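Local atomic coordinates of mucus binding protein (Lactobacillus reuteri, PDB entry 3I57), a protein that probably binds mucus at the bacterial surface, where it is anchored to the cell wall, and has an immunoglobulin-binding activity found in a repeat. Residues A[92-97]-A[136-141]; A[102-107]-A[154-159]. One frame throughout, in Å; residues are numbered along the deposited sequence.

Contact 1: A[92-97]-A[136-141]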
loop_
_atom_site.group_PDB
_atom_site.type_symbol
_atom_site.label_atom_id
_atom_site.label_comp_id
_atom_site.label_asym_id
_atom_site.label_seq_id
_atom_site.Cartn_x
_atom_site.Cartn_y
_atom_site.Cartn_z
ATOM N N GLY A 92 4.386 -2.510 -5.480
ATOM C CA GLY A 92 3.736 -1.895 -6.641
ATOM C C GLY A 92 3.978 -2.587 -7.975
ATOM O O GLY A 92 3.583 -2.082 -9.023
ATOM N N THR A 93 4.616 -3.755 -7.933
ATOM C CA THR A 93 4.979 -4.459 -9.142
ATOM C C THR A 93 4.647 -5.933 -9.027
ATOM O O THR A 93 4.565 -6.471 -7.928
ATOM C CB THR A 93 6.485 -4.304 -9.446
ATOM O OG1 THR A 93 7.268 -4.766 -8.329
ATOM C CG2 THR A 93 6.802 -2.847 -9.705
ATOM N N LYS A 94 4.414 -6.591 -10.157
ATOM C CA LYS A 94 4.389 -8.051 -10.142
ATOM C C LYS A 94 4.874 -8.555 -11.488
ATOM O O LYS A 94 4.648 -7.908 -12.504
ATOM C CB LYS A 94 3.009 -8.602 -9.731
ATOM C CG LYS A 94 2.145 -9.203 -10.823
ATOM C CD LYS A 94 0.858 -9.755 -10.243
ATOM C CE LYS A 94 -0.321 -9.207 -11.031
ATOM N NZ LYS A 94 -1.564 -9.925 -10.697
ATOM N N THR A 95 5.553 -9.697 -11.481
ATOM C CA THR A 95 6.078 -10.269 -12.714
ATOM C C THR A 95 5.491 -11.676 -12.887
ATOM O O THR A 95 5.530 -12.501 -11.962
ATOM C CB THR A 95 7.614 -10.275 -12.687
ATOM O OG1 THR A 95 8.094 -8.919 -12.607
ATOM C CG2 THR A 95 8.204 -10.957 -13.941
ATOM N N LEU A 96 4.882 -11.921 -14.046
ATOM C CA LEU A 96 4.325 -13.232 -14.352
ATOM C C LEU A 96 5.173 -13.921 -15.424
ATOM O O LEU A 96 5.799 -13.256 -16.251
ATOM C CB LEU A 96 2.896 -13.119 -14.880
ATOM C CG LEU A 96 1.866 -12.382 -14.029
ATOM C CD1 LEU A 96 0.483 -12.547 -14.679
ATOM C CD2 LEU A 96 1.853 -12.976 -12.633
ATOM N N THR A 97 5.148 -15.252 -15.423
ATOM C CA THR A 97 5.978 -16.020 -16.334
ATOM C C THR A 97 5.126 -16.937 -17.208
ATOM O O THR A 97 4.252 -17.665 -16.717
ATOM C CB THR A 97 7.002 -16.891 -15.552
ATOM O OG1 THR A 97 7.872 -16.045 -14.809
ATOM C CG2 THR A 97 7.843 -17.762 -16.495
ATOM N N GLY A 136 -3.152 1.024 -5.560
ATOM C CA GLY A 136 -4.293 1.174 -6.444
ATOM C C GLY A 136 -4.391 0.067 -7.488
ATOM O O GLY A 136 -3.760 -1.000 -7.372
ATOM N N LYS A 137 -5.218 0.310 -8.499
ATOM C CA LYS A 137 -5.446 -0.692 -9.532
ATOM C C LYS A 137 -4.175 -0.930 -10.315
ATOM O O LYS A 137 -3.347 -0.017 -10.458
ATOM C CB LYS A 137 -6.469 -0.160 -10.503
ATOM C CG LYS A 137 -7.852 -0.056 -9.946
ATOM C CD LYS A 137 -8.792 0.427 -11.056
ATOM C CE LYS A 137 -10.140 0.829 -10.508
ATOM N NZ LYS A 137 -10.052 2.148 -9.841
ATOM N N TRP A 138 -4.019 -2.131 -10.860
ATOM C CA TRP A 138 -2.912 -2.347 -11.800
ATOM C C TRP A 138 -3.042 -1.404 -12.989
ATOM O O TRP A 138 -4.145 -1.234 -13.563
ATOM C CB TRP A 138 -2.884 -3.808 -12.266
ATOM C CG TRP A 138 -2.547 -4.788 -11.147
ATOM C CD1 TRP A 138 -3.403 -5.683 -10.541
ATOM C CD2 TRP A 138 -1.284 -4.932 -10.482
ATOM N NE1 TRP A 138 -2.736 -6.383 -9.573
ATOM C CE2 TRP A 138 -1.436 -5.945 -9.513
ATOM C CE3 TRP A 138 -0.035 -4.300 -10.612
ATOM C CZ2 TRP A 138 -0.382 -6.348 -8.678
ATOM C CZ3 TRP A 138 1.005 -4.694 -9.776
ATOM C CH2 TRP A 138 0.824 -5.718 -8.832
ATOM N N ASN A 139 -1.947 -0.749 -13.339
ATOM C CA ASN A 139 -1.979 0.284 -14.370
ATOM C C ASN A 139 -2.234 -0.290 -15.764
ATOM O O ASN A 139 -2.818 0.384 -16.622
ATOM C CB ASN A 139 -0.666 1.055 -14.408
ATOM C CG ASN A 139 -0.457 1.927 -13.189
ATOM O OD1 ASN A 139 0.651 1.981 -12.620
ATOM N ND2 ASN A 139 -1.512 2.601 -12.766
ATOM N N GLU A 140 -1.772 -1.515 -16.002
ATOM C CA GLU A 140 -1.919 -2.124 -17.337
ATOM C C GLU A 140 -2.977 -3.230 -17.268
ATOM O O GLU A 140 -2.884 -4.108 -16.419
ATOM C CB GLU A 140 -0.578 -2.687 -17.814
ATOM C CG GLU A 140 0.632 -1.752 -17.663
ATOM C CD GLU A 140 1.239 -1.755 -16.254
ATOM O OE1 GLU A 140 0.810 -2.566 -15.388
ATOM O OE2 GLU A 140 2.171 -0.965 -16.029
ATOM N N ALA A 141 -3.987 -3.204 -18.145
ATOM C CA ALA A 141 -5.072 -4.187 -18.019
ATOM C C ALA A 141 -4.562 -5.540 -18.487
ATOM O O ALA A 141 -5.012 -6.593 -18.014
ATOM C CB ALA A 141 -6.315 -3.773 -18.823
#
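At the start of strand 93-104 in the Muc B2-like domain of this beta-grasp repeat, K94 and the backbone just before it meet the indole of W138, which is carried by the loop between strands 133-135 and 142-144. The lysine chain crosses the indole side chain at about a right angle. Its CB begins the contact, 3.7 Å from W138 CH2, and its CE continues it, 3.7 Å from W138 CZ2. CE stands 3.6 Å above the indole plane, displaced from the ring centre toward the rim. A kink at chi3 (129°) turns the end of the chain along the ring, leaving K94 NZ 3.9 Å from W138 NE1. No hydrogen bond joins the two segments; the ammonium group is held instead by the carbonyl oxygens of S169 and A171, to which it donates hydrogen bonds, so the indole meets mainly the aliphatic length of the lysine. Strand 112-127 lies between the two elements: it pairs with K94 through F120 on one side and bonds to N139 through T121 on the other, and W138 also packs on the side chains of F120 and R122. The six-membered end of the indole reaches the strand backbone as well. W138 CH2 comes edge-on to T93 C at 3.8 Å, and W138 CZ3 lies 3.7 Å from G92 O on an oblique approach. With CG anti to its own carbonyl carbon (chi1 -66°), W138 directs its ring from the irregular loop toward the strand.

Contact 2: A[102-107]-A[154-159]; sequences YKYANG and AGYAPS
Y104 pushes the CE1 edge of its ring into one face of Y156 in a T-shaped, edge-to-face pair. Y104 CE1 sits 3.5 Å above the Y156 ring plane, over its centre, and its nearest carbon there is Y156 CE1 at 3.6 Å. Y104 CD1 follows nearer the rim, 3.7 Å from Y156 CE1, so two neighbouring C-H groups of the edge face the ring. The ring centroids are 4.8 Å apart and the planes meet at 59°, a tilted version of the perpendicular stack. Each tyrosine has CG anti to its carbonyl carbon (chi1 -65° for Y104), which carries the two rings to a common meeting point across strand 176-183. That strand runs parallel to 93-104, bonded to K103 through V179 and Y181, and antiparallel to 156-158, bonded to A157 through T182; the tyrosines thus link its two neighbours. Just beyond, the chain reverses in a type I turn from Y104 to G107, closed by G107 N bonding to Y104 O at 3.1 Å, while the Y104 side chain also touches I153. Replacing Y156 by an alanine would probably leave the Y104 edge without its aromatic face and its ring freer to turn. Without a hydrogen bond or charge pair between the segments, the attraction is the weakly polar one of C-H groups for a pi face, together with dispersion, at the protein surface.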
loop_
_atom_site.group_PDB
_atom_site.type_symbol
_atom_site.label_atom_id
_atom_site.label_comp_id
_atom_site.label_asym_id
_atom_site.label_seq_id
_atom_site.Cartn_x
_atom_site.Cartn_y
_atom_site.Cartn_z
ATOM N N TYR A 102 7.492 -28.500 -24.731
ATOM C CA TYR A 102 7.599 -29.054 -26.095
ATOM C C TYR A 102 7.650 -30.562 -25.979
ATOM O O TYR A 102 8.568 -31.110 -25.355
ATOM C CB TYR A 102 8.832 -28.529 -26.852
ATOM C CG TYR A 102 8.850 -27.027 -26.976
ATOM C CD1 TYR A 102 7.968 -26.359 -27.835
ATOM C CD2 TYR A 102 9.708 -26.269 -26.177
ATOM C CE1 TYR A 102 7.961 -24.971 -27.913
ATOM C CE2 TYR A 102 9.709 -24.900 -26.233
ATOM C CZ TYR A 102 8.854 -24.246 -27.100
ATOM O OH TYR A 102 8.884 -22.863 -27.111
ATOM N N LYS A 103 6.648 -31.218 -26.552
ATOM C CA LYS A 103 6.442 -32.656 -26.351
ATOM C C LYS A 103 6.062 -33.377 -27.628
ATOM O O LYS A 103 5.545 -32.777 -28.563
ATOM C CB LYS A 103 5.336 -32.891 -25.314
ATOM C CG LYS A 103 5.639 -32.317 -23.902
ATOM C CD LYS A 103 4.472 -32.515 -22.922
ATOM C CE LYS A 103 4.802 -32.010 -21.508
ATOM N NZ LYS A 103 3.772 -32.459 -20.496
ATOM N N TYR A 104 6.287 -34.691 -27.659
ATOM C CA TYR A 104 5.749 -35.497 -28.732
ATOM C C TYR A 104 4.341 -35.919 -28.286
ATOM O O TYR A 104 3.934 -35.566 -27.192
ATOM C CB TYR A 104 6.690 -36.682 -29.014
ATOM C CG TYR A 104 8.046 -36.272 -29.540
ATOM C CD1 TYR A 104 8.197 -35.858 -30.845
ATOM C CD2 TYR A 104 9.192 -36.310 -28.726
ATOM C CE1 TYR A 104 9.413 -35.486 -31.336
ATOM C CE2 TYR A 104 10.422 -35.940 -29.213
ATOM C CZ TYR A 104 10.531 -35.542 -30.530
ATOM O OH TYR A 104 11.736 -35.150 -31.054
ATOM N N ALA A 105 3.588 -36.659 -29.102
ATOM C CA ALA A 105 2.197 -37.012 -28.744
ATOM C C ALA A 105 1.999 -37.819 -27.454
ATOM O O ALA A 105 0.943 -37.748 -26.840
ATOM C CB ALA A 105 1.496 -37.694 -29.895
ATOM N N ASN A 106 2.993 -38.594 -27.040
ATOM C CA ASN A 106 2.798 -39.431 -25.861
ATOM C C ASN A 106 3.201 -38.723 -24.576
ATOM O O ASN A 106 3.216 -39.320 -23.486
ATOM C CB ASN A 106 3.564 -40.727 -25.993
ATOM C CG ASN A 106 5.054 -40.511 -26.034
ATOM O OD1 ASN A 106 5.534 -39.376 -26.144
ATOM N ND2 ASN A 106 5.803 -41.604 -25.965
ATOM N N GLY A 107 3.539 -37.450 -24.708
ATOM C CA GLY A 107 3.910 -36.674 -23.552
ATOM C C GLY A 107 5.394 -36.705 -23.325
ATOM O O GLY A 107 5.892 -36.075 -22.379
ATOM N N ALA A 154 14.074 -31.895 -36.886
ATOM C CA ALA A 154 14.010 -32.617 -38.159
ATOM C C ALA A 154 13.001 -33.747 -38.093
ATOM O O ALA A 154 13.005 -34.548 -37.157
ATOM C CB ALA A 154 15.402 -33.164 -38.552
ATOM N N GLY A 155 12.127 -33.803 -39.086
ATOM C CA GLY A 155 11.196 -34.896 -39.211
ATOM C C GLY A 155 9.873 -34.633 -38.536
ATOM O O GLY A 155 8.988 -35.480 -38.566
ATOM N N TYR A 156 9.751 -33.457 -37.917
ATOM C CA TYR A 156 8.558 -33.099 -37.154
ATOM C C TYR A 156 8.121 -31.649 -37.405
ATOM O O TYR A 156 8.912 -30.814 -37.830
ATOM C CB TYR A 156 8.802 -33.293 -35.652
ATOM C CG TYR A 156 8.998 -34.730 -35.247
ATOM C CD1 TYR A 156 7.930 -35.491 -34.811
ATOM C CD2 TYR A 156 10.255 -35.333 -35.307
ATOM C CE1 TYR A 156 8.093 -36.821 -34.428
ATOM C CE2 TYR A 156 10.430 -36.667 -34.917
ATOM C CZ TYR A 156 9.342 -37.396 -34.485
ATOM O OH TYR A 156 9.482 -38.714 -34.103
ATOM N N ALA A 157 6.853 -31.377 -37.118
ATOM C CA ALA A 157 6.280 -30.036 -37.199
ATOM C C ALA A 157 5.552 -29.746 -35.892
ATOM O O ALA A 157 4.765 -30.560 -35.425
ATOM C CB ALA A 157 5.299 -29.936 -38.348
ATOM N N PRO A 158 5.781 -28.560 -35.331
ATOM C CA PRO A 158 5.116 -28.184 -34.085
ATOM C C PRO A 158 3.645 -27.788 -34.307
ATOM O O PRO A 158 3.298 -27.291 -35.379
ATOM C CB PRO A 158 5.943 -26.991 -33.620
ATOM C CG PRO A 158 6.370 -26.315 -34.919
ATOM C CD PRO A 158 6.602 -27.473 -35.886
ATOM N N SER A 159 2.806 -27.979 -33.298
ATOM C CA SER A 159 1.403 -27.639 -33.357
ATOM C C SER A 159 1.218 -26.129 -33.451
ATOM O O SER A 159 0.224 -25.656 -33.995
ATOM C CB SER A 159 0.684 -28.154 -32.119
ATOM O OG SER A 159 1.359 -27.731 -30.951
#

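How the contacts relate
After the N-terminal part, with its strands from 2-10 to 67-80, the chain enters strand 93-104, giving the first half of contact 1 at 92-97 and, further along, that of contact 2 at 102-107. After the long strand 112-127 it reaches 136-141, closing contact 1 over 38 intervening residues, and then 154-159, closing contact 2 over 46. The two closures therefore cross rather than nest. Their centres are about 34 Å apart and their nearest atoms about 12 Å, so they do not touch. Contact 1 ties the beginning of strand 93-104 to the loop after strand 133-135; contact 2 ties its far end to strand 156-158, in the same mixed sheet of the elongated repeat.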